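Side-chain contacts in acyl-CoA dehydrogenase (Mycobacterium thermoresistibile, PDB 3PFD), which probably oxidises saturated acyl-CoA thioesters to 2,3-dehydroacyl-CoA with a flavin adenine dinucleotide cofactor, passing the electrons to an acceptor: residues Ser62-Ser65 with Ala66-Val69; Asp79-Ala82 with Thr83-Ile87. All coordinates share one frame; numbering follows the deposited sequence.

Contact 1. Residues Ser62-Ser65 with Ala66-Val69; sequences SGFS and AIHV
In the Schellman motif that ends helix 53-61 and the loop after it, Phe-64 and Ile-67 meet across a tight bend. Gly-63 leaves the helix at a positive phi of 68°, a backbone shape that favours glycine. The one apolar side-chain contact of the bend is made by the CG2 branch of Ile-67, which approaches the Phe-64 ring obliquely and lies 4.3 Å from its CD1. The same methyl rests against the main chain, 3.4 Å from Gly-63 O and 3.9 Å from Phe-64 CA. With CG1 between the backbone N and the carbonyl carbon (chi1 71°), CG2 is left anti to the carbonyl carbon and beside N. The branched residue can thus point CG2 back at the bend while its longer CG1-CD1 arm reaches helix 80-91. No direct hydrogen bond joins the two halves; two waters do so. One gives a weak bond to Gly-63 O and accepts from Ala-66 N at 3.2 Å. The other donates to Phe-64 O and accepts from Ile-67 N at 2.8 Å, giving this buried residue's amide a partner. Ala-66, whose small CB suits a buried position, opens a type I turn closed by a weak bond from Val-69 N to Ala-66 O. Ser-65 O accepts from Asn-104 ND2 of helix 95-114, and its OG makes a weak hydrogen bond with Asn-60 OD1. Around the bend, the broad Phe-64 ring, able to meet Ile-67 and a helix together, packs on Leu-26 and Ile-30 of helix 24-47, and Ala-66 on Val-127 of helix 117-129.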
loop_
_atom_site.group_PDB
_atom_site.type_symbol
_atom_site.label_atom_id
_atom_site.label_comp_id
_atom_site.label_asym_id
_atom_site.label_seq_id
_atom_site.Cartn_x
_atom_site.Cartn_y
_atom_site.Cartn_z
ATOM N N SER C 62 -8.863 26.409 31.895
ATOM C CA SER C 62 -8.267 25.273 32.583
ATOM C C SER C 62 -6.735 25.235 32.398
ATOM O O SER C 62 -6.081 24.297 32.851
ATOM C CB SER C 62 -8.897 23.974 32.123
ATOM O OG SER C 62 -8.465 23.693 30.796
ATOM N N GLY C 63 -6.178 26.256 31.737
ATOM C CA GLY C 63 -4.734 26.370 31.527
ATOM C C GLY C 63 -4.132 25.332 30.591
ATOM O O GLY C 63 -2.988 24.962 30.755
ATOM N N PHE C 64 -4.907 24.869 29.613
ATOM C CA PHE C 64 -4.434 23.878 28.638
ATOM C C PHE C 64 -4.033 24.447 27.276
ATOM O O PHE C 64 -3.679 23.691 26.371
ATOM C CB PHE C 64 -5.459 22.748 28.458
ATOM C CG PHE C 64 -5.324 21.652 29.470
ATOM C CD1 PHE C 64 -4.197 20.830 29.483
ATOM C CD2 PHE C 64 -6.314 21.434 30.421
ATOM C CE1 PHE C 64 -4.062 19.824 30.427
ATOM C CE2 PHE C 64 -6.187 20.420 31.358
ATOM C CZ PHE C 64 -5.053 19.614 31.362
ATOM N N SER C 65 -4.028 25.769 27.139
ATOM C CA SER C 65 -3.909 26.363 25.810
ATOM C C SER C 65 -2.484 26.558 25.302
ATOM O O SER C 65 -2.275 26.701 24.091
ATOM C CB SER C 65 -4.674 27.677 25.744
ATOM O OG SER C 65 -3.959 28.674 26.435
ATOM N N ALA C 66 -1.509 26.597 26.208
ATOM C CA ALA C 66 -0.115 26.798 25.797
ATOM C C ALA C 66 0.849 26.290 26.870
ATOM O O ALA C 66 1.678 27.067 27.395
ATOM C CB ALA C 66 0.140 28.301 25.478
ATOM N N ILE C 67 0.736 25.000 27.201
ATOM C CA ILE C 67 1.441 24.452 28.371
ATOM C C ILE C 67 2.962 24.390 28.229
ATOM O O ILE C 67 3.658 24.179 29.213
ATOM C CB ILE C 67 0.891 23.080 28.822
ATOM C CG1 ILE C 67 1.262 21.981 27.819
ATOM C CG2 ILE C 67 -0.625 23.169 29.073
ATOM C CD1 ILE C 67 0.678 20.629 28.156
ATOM N N HIS C 68 3.457 24.596 27.013
ATOM C CA HIS C 68 4.893 24.525 26.711
ATOM C C HIS C 68 5.670 25.767 27.186
ATOM O O HIS C 68 6.894 25.705 27.358
ATOM C CB HIS C 68 5.093 24.371 25.200
ATOM C CG HIS C 68 4.608 25.562 24.432
ATOM N ND1 HIS C 68 3.271 25.786 24.189
ATOM C CD2 HIS C 68 5.271 26.635 23.931
ATOM C CE1 HIS C 68 3.132 26.932 23.541
ATOM N NE2 HIS C 68 4.332 27.467 23.372
ATOM N N VAL C 69 4.977 26.898 27.357
ATOM C CA VAL C 69 5.650 28.147 27.746
ATOM C C VAL C 69 6.415 27.915 29.059
ATOM O O VAL C 69 5.832 27.435 30.032
ATOM C CB VAL C 69 4.655 29.341 27.908
ATOM C CG1 VAL C 69 5.423 30.620 28.223
ATOM C CG2 VAL C 69 3.809 29.539 26.635
HETATM O O HOH W 1 -1.283 27.070 29.354
HETATM O O HOH W 2 -0.842 23.483 25.494
#

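Contact 2. Residues Asp79-Ala82 with Thr83-Ile87; sequences DSVA and TCIVI
Asp-79 O accepts from Thr-83 N at 3.1 Å, the first of four consecutive i to i+4 backbone bonds that join residues 79-82 to 83-86 in the opening turns of helix 80-91. Asp-79 is the N-cap. Its chi1 of 69° folds the carboxylate back over the first turn, where OD1 takes Ala-82 N at 2.8 Å; the N-H...O bond is nearly straight, but it reaches OD1 from above the carboxylate plane, 38° out of it. A short acidic side chain suits this place, since it can accept from a first-turn amide and its negative charge would be favoured by the helix dipole. The other oxygen, OD2, is bonded to His-23 NE2. Ser-80 OG is hydrogen-bonded to Ala-316 O of helix 292-321, tying the buried helix start to that helix. Ala-82 is small and buried, and Leu-26 of helix 24-47 packs against it. Cys-84, small enough for the buried side facing helix 292-321, sets its CB 3.5 Å from Val-81 O. Along one side of the helix the branched Val-81 and Ile-85 cross obliquely, one turn apart. The extended Ile-85 side chain, chi2 163°, runs back beside the peptide oxygen of Val-81 and brings its terminal CD1 to 4.0 Å from Val-81 CG1.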
loop_
_atom_site.group_PDB
_atom_site.type_symbol
_atom_site.label_atom_id
_atom_site.label_comp_id
_atom_site.label_asym_id
_atom_site.label_seq_id
_atom_site.Cartn_x
_atom_site.Cartn_y
_atom_site.Cartn_z
ATOM N N ASP C 79 6.701 19.400 29.749
ATOM C CA ASP C 79 7.634 18.760 28.834
ATOM C C ASP C 79 6.924 18.535 27.477
ATOM O O ASP C 79 5.689 18.597 27.391
ATOM C CB ASP C 79 8.127 17.439 29.434
ATOM C CG ASP C 79 7.025 16.389 29.499
ATOM O OD1 ASP C 79 6.600 15.906 28.434
ATOM O OD2 ASP C 79 6.554 16.062 30.606
ATOM N N SER C 80 7.705 18.278 26.432
ATOM C CA SER C 80 7.183 18.299 25.060
ATOM C C SER C 80 6.282 17.118 24.726
ATOM O O SER C 80 5.472 17.202 23.794
ATOM C CB SER C 80 8.330 18.369 24.063
ATOM O OG SER C 80 9.148 17.221 24.200
ATOM N N VAL C 81 6.437 16.013 25.455
ATOM C CA VAL C 81 5.528 14.873 25.310
ATOM C C VAL C 81 4.145 15.255 25.881
ATOM O O VAL C 81 3.106 14.945 25.276
ATOM C CB VAL C 81 6.071 13.567 26.004
ATOM C CG1 VAL C 81 5.066 12.445 25.926
ATOM C CG2 VAL C 81 7.419 13.113 25.417
ATOM N N ALA C 82 4.134 15.923 27.041
ATOM C CA ALA C 82 2.881 16.397 27.639
ATOM C C ALA C 82 2.139 17.325 26.648
ATOM O O ALA C 82 0.939 17.163 26.390
ATOM C CB ALA C 82 3.141 17.104 28.978
ATOM N N THR C 83 2.878 18.263 26.065
ATOM C CA THR C 83 2.337 19.132 25.039
ATOM C C THR C 83 1.745 18.334 23.862
ATOM O O THR C 83 0.629 18.655 23.448
ATOM C CB THR C 83 3.373 20.141 24.570
ATOM O OG1 THR C 83 3.715 20.988 25.675
ATOM C CG2 THR C 83 2.822 21.006 23.455
ATOM N N CYS C 84 2.440 17.286 23.378
ATOM C CA CYS C 84 1.876 16.408 22.332
ATOM C C CYS C 84 0.569 15.738 22.768
ATOM O O CYS C 84 -0.385 15.636 21.989
ATOM C CB CYS C 84 2.875 15.328 21.850
ATOM S SG CYS C 84 4.234 15.898 20.838
ATOM N N ILE C 85 0.528 15.230 23.994
ATOM C CA ILE C 85 -0.678 14.534 24.474
ATOM C C ILE C 85 -1.897 15.473 24.496
ATOM O O ILE C 85 -3.007 15.084 24.149
ATOM C CB ILE C 85 -0.406 13.805 25.835
ATOM C CG1 ILE C 85 0.514 12.588 25.587
ATOM C CG2 ILE C 85 -1.735 13.400 26.511
ATOM C CD1 ILE C 85 1.229 11.993 26.841
ATOM N N VAL C 86 -1.671 16.730 24.876
ATOM C CA VAL C 86 -2.742 17.749 24.907
ATOM C C VAL C 86 -3.275 17.940 23.484
ATOM O O VAL C 86 -4.483 17.756 23.216
ATOM C CB VAL C 86 -2.254 19.091 25.593
ATOM C CG1 VAL C 86 -3.255 20.288 25.392
ATOM C CG2 VAL C 86 -2.029 18.852 27.060
ATOM N N ILE C 87 -2.367 18.207 22.550
ATOM C CA ILE C 87 -2.754 18.439 21.160
ATOM C C ILE C 87 -3.495 17.245 20.560
ATOM O O ILE C 87 -4.540 17.419 19.923
ATOM C CB ILE C 87 -1.538 18.850 20.325
ATOM C CG1 ILE C 87 -1.111 20.259 20.752
ATOM C CG2 ILE C 87 -1.810 18.759 18.809
ATOM C CD1 ILE C 87 0.341 20.538 20.519
#

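Contacts 1 and 2 follow one another along the chain, both within the N-terminal helical region, with their centres about 10 Å apart. They touch through packing: Ile-67 CD1 lies 3.4 Å from Val-86 CG2, and Ile-67 CG1 is equally near Thr-83 OG1. Phe-64 O meets Val-86 CG1 at 3.6 Å, so the bend of 62-69 lies against the first turns of helix 80-91. Backbone bonds of Ile-67 with Ala-78 and of Val-69 with Gly-77 bring the intervening loop back alongside. Leu-26 of helix 24-47 touches Phe-64 and Val-86, bridging both contacts. The residues that line the bound reduced flavin lie between 136 and 381 of the chain, so neither contact contributes to its pocket.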